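Local coordinates for PbSGBP-B lipoprotein (Prevotella bryantii B14, PDB 6D2Y) that probably binds polysaccharide at the cell surface, as a glycan-binding lipoprotein of a polysaccharide utilization locus, at residues M138-A143 and K314-I319; T252-N257 and I451-V456. All coordinates share one frame; numbering follows the deposited sequence.

Contact 1 (M138-A143 and K314-I319); sequences MSNEWA and KFEMLI
E141 and W142 meet K314 and E316 in a buried, charge-rich contact between domains: the loop after strand 134-138 of the IPT/TIG domain packs on strand 311-318 of the glycan-binding domain. E141 has the reach for this, its chain extended beyond CG (chi2 179°). Its OE2 offers the syn lone pair to K314 NZ in a salt bridge of 2.8 Å, the two side chains crossing at about a right angle. The lysine ammonium also donates to P213 O, while E141 OE1 takes a water at 2.7 Å and pairs with R455.

The loop contains a type I beta turn from N140 to A143, closed by a weak backbone bond, together with an Asx turn, in which N140 OD1 accepts from W142 N at 2.7 Å, the donor standing 47° above the amide carbonyl plane. An asparagine suits this place because its short amide folds back on the turn while OD1 rests 3.6 Å from E316 CG.

W142 turns one indole face to the E316 carboxylate, whose OE1 lies 3.4 Å from W142 CD1, with ring and carboxylate planes 29° apart. Polar partners around E316 hold it there: R455 and N453 at OE1, T394 at OE2. E316 OE2 comes within 4.5 Å of E141 OE1, and R455, paired with both glutamates, probably offsets their like charges.

Contact 2 (T252-N257 and I451-V456); sequences TSLSGN and IDNIRV. With MG (magnesium ion), chain B.
L254 lays its CD2 methyl against the amide of N453, 3.4 Å from ND2, beside a metal site in the beta-sandwich domain. Here the loop 252-257 and strand 449-458 share a magnesium ion instead of direct hydrogen bonds. D452, with CG anti to the backbone N (chi1 -177°), turns its carboxylate to the ion and grips it with both oxygens, OD1 at 2.4 Å. The loop answers with backbone carbonyls: S255 O binds the magnesium at 2.3 Å and N257 O at 2.5 Å. D225 O, D227 OD2 and a water bring the donors to seven, one more than magnesium usually takes. The common ion explains why S255 O can sit 3.3 Å from D452 OD1, although both are acceptors.

N453 belongs to the second shell. Its OD1 accepts from the metal-bound water at 2.8 Å, and its ND2 donates to E316, which fixes the way round of the amide. A G1 beta bulge sets N453 and I454 opposite the single residue F224 of the neighbouring strand; N453 takes the positive phi there (65°), a conformation asparagine tolerates better than most residues.

Because the loop binds through its main chain, its side chains can serve other ends. N257 directs its amide to F226. G256, also at positive phi, which glycine adopts easily, lies between the two carbonyls that converge on the ion. S253 OG, three residues before, donates to G256 O at 2.8 Å.

How the contacts relate
Both contacts are largely buried, contact 1 the more so; contact 2 lies farther from the centre of the chain and has partly exposed loop residues. Their centres are about 8 Å apart, and both use one antiparallel sheet, in which strands 311-318 and 449-458 are neighbours. Contact 1 joins two domains through charged side chains; contact 2 ties a loop to a strand within one domain, through a magnesium ion held between backbone carbonyls and the carboxylate of D452. They touch where W142 CD2 packs 3.2 Å from N453 ND2, so one amide meets the interdomain tryptophan through ND2 and holds the metal-bound water through OD1. The K314 backbone probably bonds to that of R455.

Contact 1 (M138-A143 and K314-I319)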
HETATM    1  N   MSE A 138      -0.640   3.403  -5.572  1.00 54.46           N
HETATM    2  CA  MSE A 138      -0.586   4.216  -6.772  1.00 47.95           C
HETATM    3  C   MSE A 138       0.893   4.517  -6.996  1.00 51.84           C
HETATM    4  O   MSE A 138       1.636   4.707  -6.030  1.00 54.98           O
HETATM    5  CB  MSE A 138      -1.405   5.499  -6.610  1.00 50.79           C
HETATM    6  CG  MSE A 138      -1.908   6.084  -7.910  1.00 54.41           C
HETATM    7 SE   MSE A 138      -2.211   8.001  -7.827  0.58 57.37          SE
HETATM    8  CE  MSE A 138      -4.113   8.065  -7.636  1.00 50.78           C
ATOM      9  N   SER A 139       1.326   4.540  -8.259  1.00 51.83           N
ATOM     10  CA  SER A 139       2.750   4.694  -8.552  1.00 51.82           C
ATOM     11  C   SER A 139       3.292   6.000  -7.982  1.00 50.96           C
ATOM     12  O   SER A 139       4.319   6.016  -7.296  1.00 49.46           O
ATOM     13  CB  SER A 139       2.984   4.631 -10.060  1.00 49.09           C
ATOM     14  OG  SER A 139       2.321   5.694 -10.721  1.00 51.12           O
ATOM     15  N   ASN A 140       2.611   7.109  -8.262  1.00 51.49           N
ATOM     16  CA  ASN A 140       2.982   8.410  -7.708  1.00 48.31           C
ATOM     17  C   ASN A 140       1.678   9.124  -7.377  1.00 46.64           C
ATOM     18  O   ASN A 140       0.997   9.628  -8.272  1.00 51.20           O
ATOM     19  CB  ASN A 140       3.816   9.218  -8.694  1.00 52.62           C
ATOM     20  CG  ASN A 140       4.189  10.601  -8.166  1.00 51.95           C
ATOM     21  OD1 ASN A 140       3.814  10.988  -7.060  1.00 47.98           O
ATOM     22  ND2 ASN A 140       4.945  11.347  -8.965  1.00 47.04           N
ATOM     23  N   GLU A 141       1.336   9.171  -6.093  1.00 44.76           N
ATOM     24  CA  GLU A 141       0.143   9.898  -5.687  1.00 45.24           C
ATOM     25  C   GLU A 141       0.250  11.391  -5.976  1.00 45.51           C
ATOM     26  O   GLU A 141      -0.772  12.086  -5.948  1.00 49.92           O
ATOM     27  CB  GLU A 141      -0.124   9.665  -4.203  1.00 36.49           C
ATOM     28  CG  GLU A 141      -0.296   8.195  -3.881  1.00 45.16           C
ATOM     29  CD  GLU A 141      -0.531   7.931  -2.411  1.00 48.12           C
ATOM     30  OE1 GLU A 141      -0.667   8.905  -1.640  1.00 51.37           O
ATOM     31  OE2 GLU A 141      -0.575   6.746  -2.024  1.00 50.87           O
ATOM     32  N   TRP A 142       1.461  11.903  -6.239  1.00 45.99           N
ATOM     33  CA  TRP A 142       1.673  13.300  -6.602  1.00 46.48           C
ATOM     34  C   TRP A 142       2.123  13.458  -8.053  1.00 49.06           C
ATOM     35  O   TRP A 142       2.935  14.328  -8.373  1.00 51.46           O
ATOM     36  CB  TRP A 142       2.668  13.939  -5.636  1.00 44.62           C
ATOM     37  CG  TRP A 142       2.055  14.296  -4.300  1.00 54.20           C
ATOM     38  CD1 TRP A 142       1.399  13.456  -3.448  1.00 52.89           C
ATOM     39  CD2 TRP A 142       2.038  15.587  -3.677  1.00 52.98           C
ATOM     40  NE1 TRP A 142       0.984  14.139  -2.329  1.00 49.11           N
ATOM     41  CE2 TRP A 142       1.363  15.451  -2.447  1.00 48.35           C
ATOM     42  CE3 TRP A 142       2.532  16.844  -4.039  1.00 46.22           C
ATOM     43  CZ2 TRP A 142       1.172  16.521  -1.580  1.00 41.63           C
ATOM     44  CZ3 TRP A 142       2.339  17.899  -3.184  1.00 44.91           C
ATOM     45  CH2 TRP A 142       1.667  17.736  -1.966  1.00 44.20           C
ATOM     46  N   ALA A 143       1.553  12.657  -8.945  1.00 49.73           N
ATOM     47  CA  ALA A 143       1.942  12.700 -10.346  1.00 47.80           C
ATOM     48  C   ALA A 143       1.392  13.947 -11.018  1.00 50.84           C
ATOM     49  O   ALA A 143       0.221  14.299 -10.850  1.00 57.14           O
ATOM     50  CB  ALA A 143       1.448  11.455 -11.076  1.00 46.00           C
ATOM     51  N   LYS A 314       3.742   7.479   4.692  1.00 55.40           N
ATOM     52  CA  LYS A 314       3.878   7.596   3.248  1.00 52.10           C
ATOM     53  C   LYS A 314       4.769   8.780   2.910  1.00 50.06           C
ATOM     54  O   LYS A 314       4.853   9.750   3.668  1.00 54.51           O
ATOM     55  CB  LYS A 314       2.517   7.772   2.556  1.00 52.26           C
ATOM     56  CG  LYS A 314       1.796   6.480   2.222  1.00 57.17           C
ATOM     57  CD  LYS A 314       0.550   6.769   1.401  1.00 58.09           C
ATOM     58  CE  LYS A 314      -0.220   5.504   1.086  1.00 56.93           C
ATOM     59  NZ  LYS A 314      -1.520   5.806   0.429  1.00 58.65           N
ATOM     60  N   PHE A 315       5.427   8.688   1.756  1.00 49.06           N
ATOM     61  CA  PHE A 315       6.267   9.756   1.232  1.00 42.49           C
ATOM     62  C   PHE A 315       6.570   9.453  -0.228  1.00 43.56           C
ATOM     63  O   PHE A 315       6.496   8.302  -0.667  1.00 47.94           O
ATOM     64  CB  PHE A 315       7.569   9.912   2.034  1.00 38.81           C
ATOM     65  CG  PHE A 315       8.462   8.698   2.005  1.00 46.29           C
ATOM     66  CD1 PHE A 315       8.329   7.698   2.957  1.00 49.49           C
ATOM     67  CD2 PHE A 315       9.450   8.567   1.037  1.00 47.66           C
ATOM     68  CE1 PHE A 315       9.155   6.585   2.937  1.00 46.52           C
ATOM     69  CE2 PHE A 315      10.275   7.458   1.012  1.00 44.65           C
ATOM     70  CZ  PHE A 315      10.128   6.466   1.964  1.00 51.12           C
ATOM     71  N   GLU A 316       6.907  10.500  -0.973  1.00 44.54           N
ATOM     72  CA  GLU A 316       7.376  10.362  -2.343  1.00 46.87           C
ATOM     73  C   GLU A 316       8.899  10.388  -2.365  1.00 43.89           C
ATOM     74  O   GLU A 316       9.537  11.102  -1.586  1.00 45.43           O
ATOM     75  CB  GLU A 316       6.814  11.468  -3.239  1.00 50.13           C
ATOM     76  CG  GLU A 316       5.449  11.154  -3.838  1.00 41.56           C
ATOM     77  CD  GLU A 316       4.322  11.273  -2.829  1.00 47.23           C
ATOM     78  OE1 GLU A 316       4.313  12.254  -2.061  1.00 47.60           O
ATOM     79  OE2 GLU A 316       3.440  10.389  -2.804  1.00 52.69           O
HETATM   80  N   MSE A 317       9.477   9.600  -3.266  1.00 40.49           N
HETATM   81  CA  MSE A 317      10.916   9.355  -3.253  1.00 44.59           C
HETATM   82  C   MSE A 317      11.509   9.305  -4.659  1.00 50.05           C
HETATM   83  O   MSE A 317      10.928   8.718  -5.574  1.00 45.55           O
HETATM   84  CB  MSE A 317      11.199   8.046  -2.507  1.00 43.60           C
HETATM   85  CG  MSE A 317      12.654   7.600  -2.429  1.00 43.74           C
HETATM   86 SE   MSE A 317      12.682   5.835  -1.601  0.80 57.64          SE
HETATM   87  CE  MSE A 317      14.561   5.581  -1.252  1.00 57.72           C
ATOM     88  N   LEU A 318      12.672   9.933  -4.824  1.00 51.05           N
ATOM     89  CA  LEU A 318      13.394   9.931  -6.088  1.00 44.61           C
ATOM     90  C   LEU A 318      14.802   9.416  -5.848  1.00 41.18           C
ATOM     91  O   LEU A 318      15.513   9.922  -4.972  1.00 47.97           O
ATOM     92  CB  LEU A 318      13.444  11.336  -6.708  1.00 44.46           C
ATOM     93  CG  LEU A 318      13.660  11.456  -8.224  1.00 45.14           C
ATOM     94  CD1 LEU A 318      13.428  12.883  -8.679  1.00 47.88           C
ATOM     95  CD2 LEU A 318      15.047  11.004  -8.658  1.00 49.75           C
ATOM     96  N   ILE A 319      15.198   8.413  -6.626  1.00 42.29           N
ATOM     97  CA  ILE A 319      16.582   7.948  -6.674  1.00 48.68           C
ATOM     98  C   ILE A 319      17.062   8.050  -8.115  1.00 52.43           C
ATOM     99  O   ILE A 319      16.538   7.344  -8.990  1.00 46.61           O
ATOM    100  CB  ILE A 319      16.722   6.511  -6.154  1.00 50.59           C
ATOM    101  CG1 ILE A 319      16.301   6.415  -4.688  1.00 55.63           C
ATOM    102  CG2 ILE A 319      18.152   6.025  -6.326  1.00 43.45           C
ATOM    103  CD1 ILE A 319      16.531   5.044  -4.097  1.00 55.82           C
TER
HETATM  104  O   HOH W   1      -1.678   9.144   0.806  1.00 48.24           O

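Contact 2 (T252-N257 and I451-V456)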
ATOM      1  N   THR A 252      14.434  19.098 -10.605  1.00 51.48           N
ATOM      2  CA  THR A 252      14.024  17.740 -10.276  1.00 49.48           C
ATOM      3  C   THR A 252      12.942  17.688  -9.205  1.00 50.29           C
ATOM      4  O   THR A 252      12.564  16.588  -8.788  1.00 51.16           O
ATOM      5  CB  THR A 252      15.235  16.925  -9.814  1.00 48.09           C
ATOM      6  OG1 THR A 252      15.471  17.167  -8.416  1.00 43.05           O
ATOM      7  CG2 THR A 252      16.473  17.307 -10.608  1.00 45.64           C
ATOM      8  N   SER A 253      12.451  18.838  -8.748  1.00 45.41           N
ATOM      9  CA  SER A 253      11.495  18.864  -7.649  1.00 41.48           C
ATOM     10  C   SER A 253      10.165  18.244  -8.060  1.00 47.38           C
ATOM     11  O   SER A 253       9.686  18.436  -9.181  1.00 48.25           O
ATOM     12  CB  SER A 253      11.266  20.299  -7.178  1.00 38.67           C
ATOM     13  OG  SER A 253      12.293  20.728  -6.303  1.00 43.57           O
ATOM     14  N   LEU A 254       9.569  17.492  -7.136  1.00 47.82           N
ATOM     15  CA  LEU A 254       8.191  17.050  -7.308  1.00 45.09           C
ATOM     16  C   LEU A 254       7.220  18.173  -6.971  1.00 52.86           C
ATOM     17  O   LEU A 254       6.280  18.445  -7.727  1.00 53.94           O
ATOM     18  CB  LEU A 254       7.922  15.830  -6.428  1.00 43.13           C
ATOM     19  CG  LEU A 254       6.458  15.447  -6.226  1.00 41.57           C
ATOM     20  CD1 LEU A 254       5.903  14.777  -7.475  1.00 36.46           C
ATOM     21  CD2 LEU A 254       6.310  14.553  -5.010  1.00 39.17           C
ATOM     22  N   SER A 255       7.437  18.835  -5.834  1.00 51.13           N
ATOM     23  CA  SER A 255       6.616  19.975  -5.438  1.00 48.95           C
ATOM     24  C   SER A 255       7.427  20.779  -4.423  1.00 50.23           C
ATOM     25  O   SER A 255       7.527  20.384  -3.258  1.00 47.10           O
ATOM     26  CB  SER A 255       5.283  19.531  -4.859  1.00 48.94           C
ATOM     27  OG  SER A 255       4.482  20.652  -4.530  1.00 48.91           O
ATOM     28  N   GLY A 256       8.001  21.890  -4.879  1.00 47.08           N
ATOM     29  CA  GLY A 256       8.770  22.734  -3.983  1.00 45.07           C
ATOM     30  C   GLY A 256      10.002  22.019  -3.464  1.00 48.89           C
ATOM     31  O   GLY A 256      10.629  21.213  -4.162  1.00 45.71           O
ATOM     32  N   ASN A 257      10.348  22.310  -2.213  1.00 47.49           N
ATOM     33  CA  ASN A 257      11.548  21.749  -1.613  1.00 45.12           C
ATOM     34  C   ASN A 257      11.411  20.247  -1.408  1.00 44.64           C
ATOM     35  O   ASN A 257      10.320  19.718  -1.187  1.00 41.17           O
ATOM     36  CB  ASN A 257      11.844  22.417  -0.270  1.00 39.75           C
ATOM     37  CG  ASN A 257      12.311  23.847  -0.420  1.00 47.89           C
ATOM     38  OD1 ASN A 257      13.010  24.186  -1.372  1.00 57.88           O
ATOM     39  ND2 ASN A 257      11.921  24.698   0.521  1.00 51.40           N
ATOM     40  N   ILE A 451      13.547  12.914  -0.832  1.00 40.24           N
ATOM     41  CA  ILE A 451      12.301  12.581  -0.157  1.00 37.40           C
ATOM     42  C   ILE A 451      11.470  13.846  -0.031  1.00 40.44           C
ATOM     43  O   ILE A 451      12.000  14.926   0.255  1.00 42.84           O
ATOM     44  CB  ILE A 451      12.572  11.949   1.227  1.00 36.59           C
ATOM     45  CG1 ILE A 451      13.210  10.573   1.057  1.00 33.95           C
ATOM     46  CG2 ILE A 451      11.295  11.848   2.046  1.00 33.74           C
ATOM     47  CD1 ILE A 451      13.772   9.987   2.336  1.00 33.08           C
ATOM     48  N   ASP A 452      10.168  13.716  -0.265  1.00 39.27           N
ATOM     49  CA  ASP A 452       9.246  14.807  -0.003  1.00 43.55           C
ATOM     50  C   ASP A 452       7.897  14.210   0.376  1.00 41.34           C
ATOM     51  O   ASP A 452       7.612  13.043   0.099  1.00 43.98           O
ATOM     52  CB  ASP A 452       9.149  15.749  -1.217  1.00 53.13           C
ATOM     53  CG  ASP A 452       8.259  16.949  -0.961  1.00 56.79           C
ATOM     54  OD1 ASP A 452       7.516  17.352  -1.880  1.00 58.15           O
ATOM     55  OD2 ASP A 452       8.295  17.479   0.167  1.00 49.84           O
ATOM     56  N   ASN A 453       7.084  15.014   1.058  1.00 50.39           N
ATOM     57  CA  ASN A 453       5.716  14.642   1.409  1.00 51.77           C
ATOM     58  C   ASN A 453       5.665  13.460   2.384  1.00 44.92           C
ATOM     59  O   ASN A 453       4.907  12.506   2.200  1.00 49.00           O
ATOM     60  CB  ASN A 453       4.875  14.371   0.162  1.00 51.71           C
ATOM     61  CG  ASN A 453       4.843  15.563  -0.788  1.00 50.09           C
ATOM     62  OD1 ASN A 453       4.805  16.718  -0.354  1.00 47.98           O
ATOM     63  ND2 ASN A 453       4.830  15.288  -2.085  1.00 43.12           N
ATOM     64  N   ILE A 454       6.447  13.560   3.455  1.00 40.17           N
ATOM     65  CA  ILE A 454       6.360  12.601   4.551  1.00 44.89           C
ATOM     66  C   ILE A 454       5.055  12.839   5.299  1.00 40.42           C
ATOM     67  O   ILE A 454       4.834  13.918   5.857  1.00 45.63           O
ATOM     68  CB  ILE A 454       7.569  12.731   5.487  1.00 43.01           C
ATOM     69  CG1 ILE A 454       8.878  12.667   4.696  1.00 39.09           C
ATOM     70  CG2 ILE A 454       7.525  11.654   6.563  1.00 44.44           C
ATOM     71  CD1 ILE A 454      10.079  13.167   5.477  1.00 34.56           C
ATOM     72  N   ARG A 455       4.188  11.828   5.326  1.00 40.97           N
ATOM     73  CA  ARG A 455       2.864  11.963   5.919  1.00 44.82           C
ATOM     74  C   ARG A 455       2.451  10.639   6.549  1.00 47.01           C
ATOM     75  O   ARG A 455       3.036   9.587   6.279  1.00 49.84           O
ATOM     76  CB  ARG A 455       1.827  12.399   4.875  1.00 45.05           C
ATOM     77  CG  ARG A 455       1.700  11.439   3.693  1.00 51.27           C
ATOM     78  CD  ARG A 455       0.831  12.017   2.583  1.00 52.66           C
ATOM     79  NE  ARG A 455       0.685  11.102   1.452  1.00 53.85           N
ATOM     80  CZ  ARG A 455       1.490  11.082   0.393  1.00 50.85           C
ATOM     81  NH1 ARG A 455       2.509  11.926   0.311  1.00 44.32           N
ATOM     82  NH2 ARG A 455       1.279  10.217  -0.588  1.00 55.03           N
ATOM     83  N   VAL A 456       1.427  10.697   7.401  1.00 45.93           N
ATOM     84  CA  VAL A 456       0.809   9.506   7.977  1.00 48.24           C
ATOM     85  C   VAL A 456      -0.663   9.495   7.588  1.00 48.18           C
ATOM     86  O   VAL A 456      -1.369  10.495   7.765  1.00 46.00           O
ATOM     87  CB  VAL A 456       0.997   9.427   9.507  1.00 54.22           C
ATOM     88  CG1 VAL A 456       0.415  10.646  10.210  1.00 56.73           C
ATOM     89  CG2 VAL A 456       0.371   8.147  10.046  1.00 58.34           C
TER
HETATM   90 MG    MG B 501       7.858  19.617  -1.157  1.00 26.21          MG
HETATM   91  O   HOH W   2       5.892  19.171  -1.192  1.00 35.06           O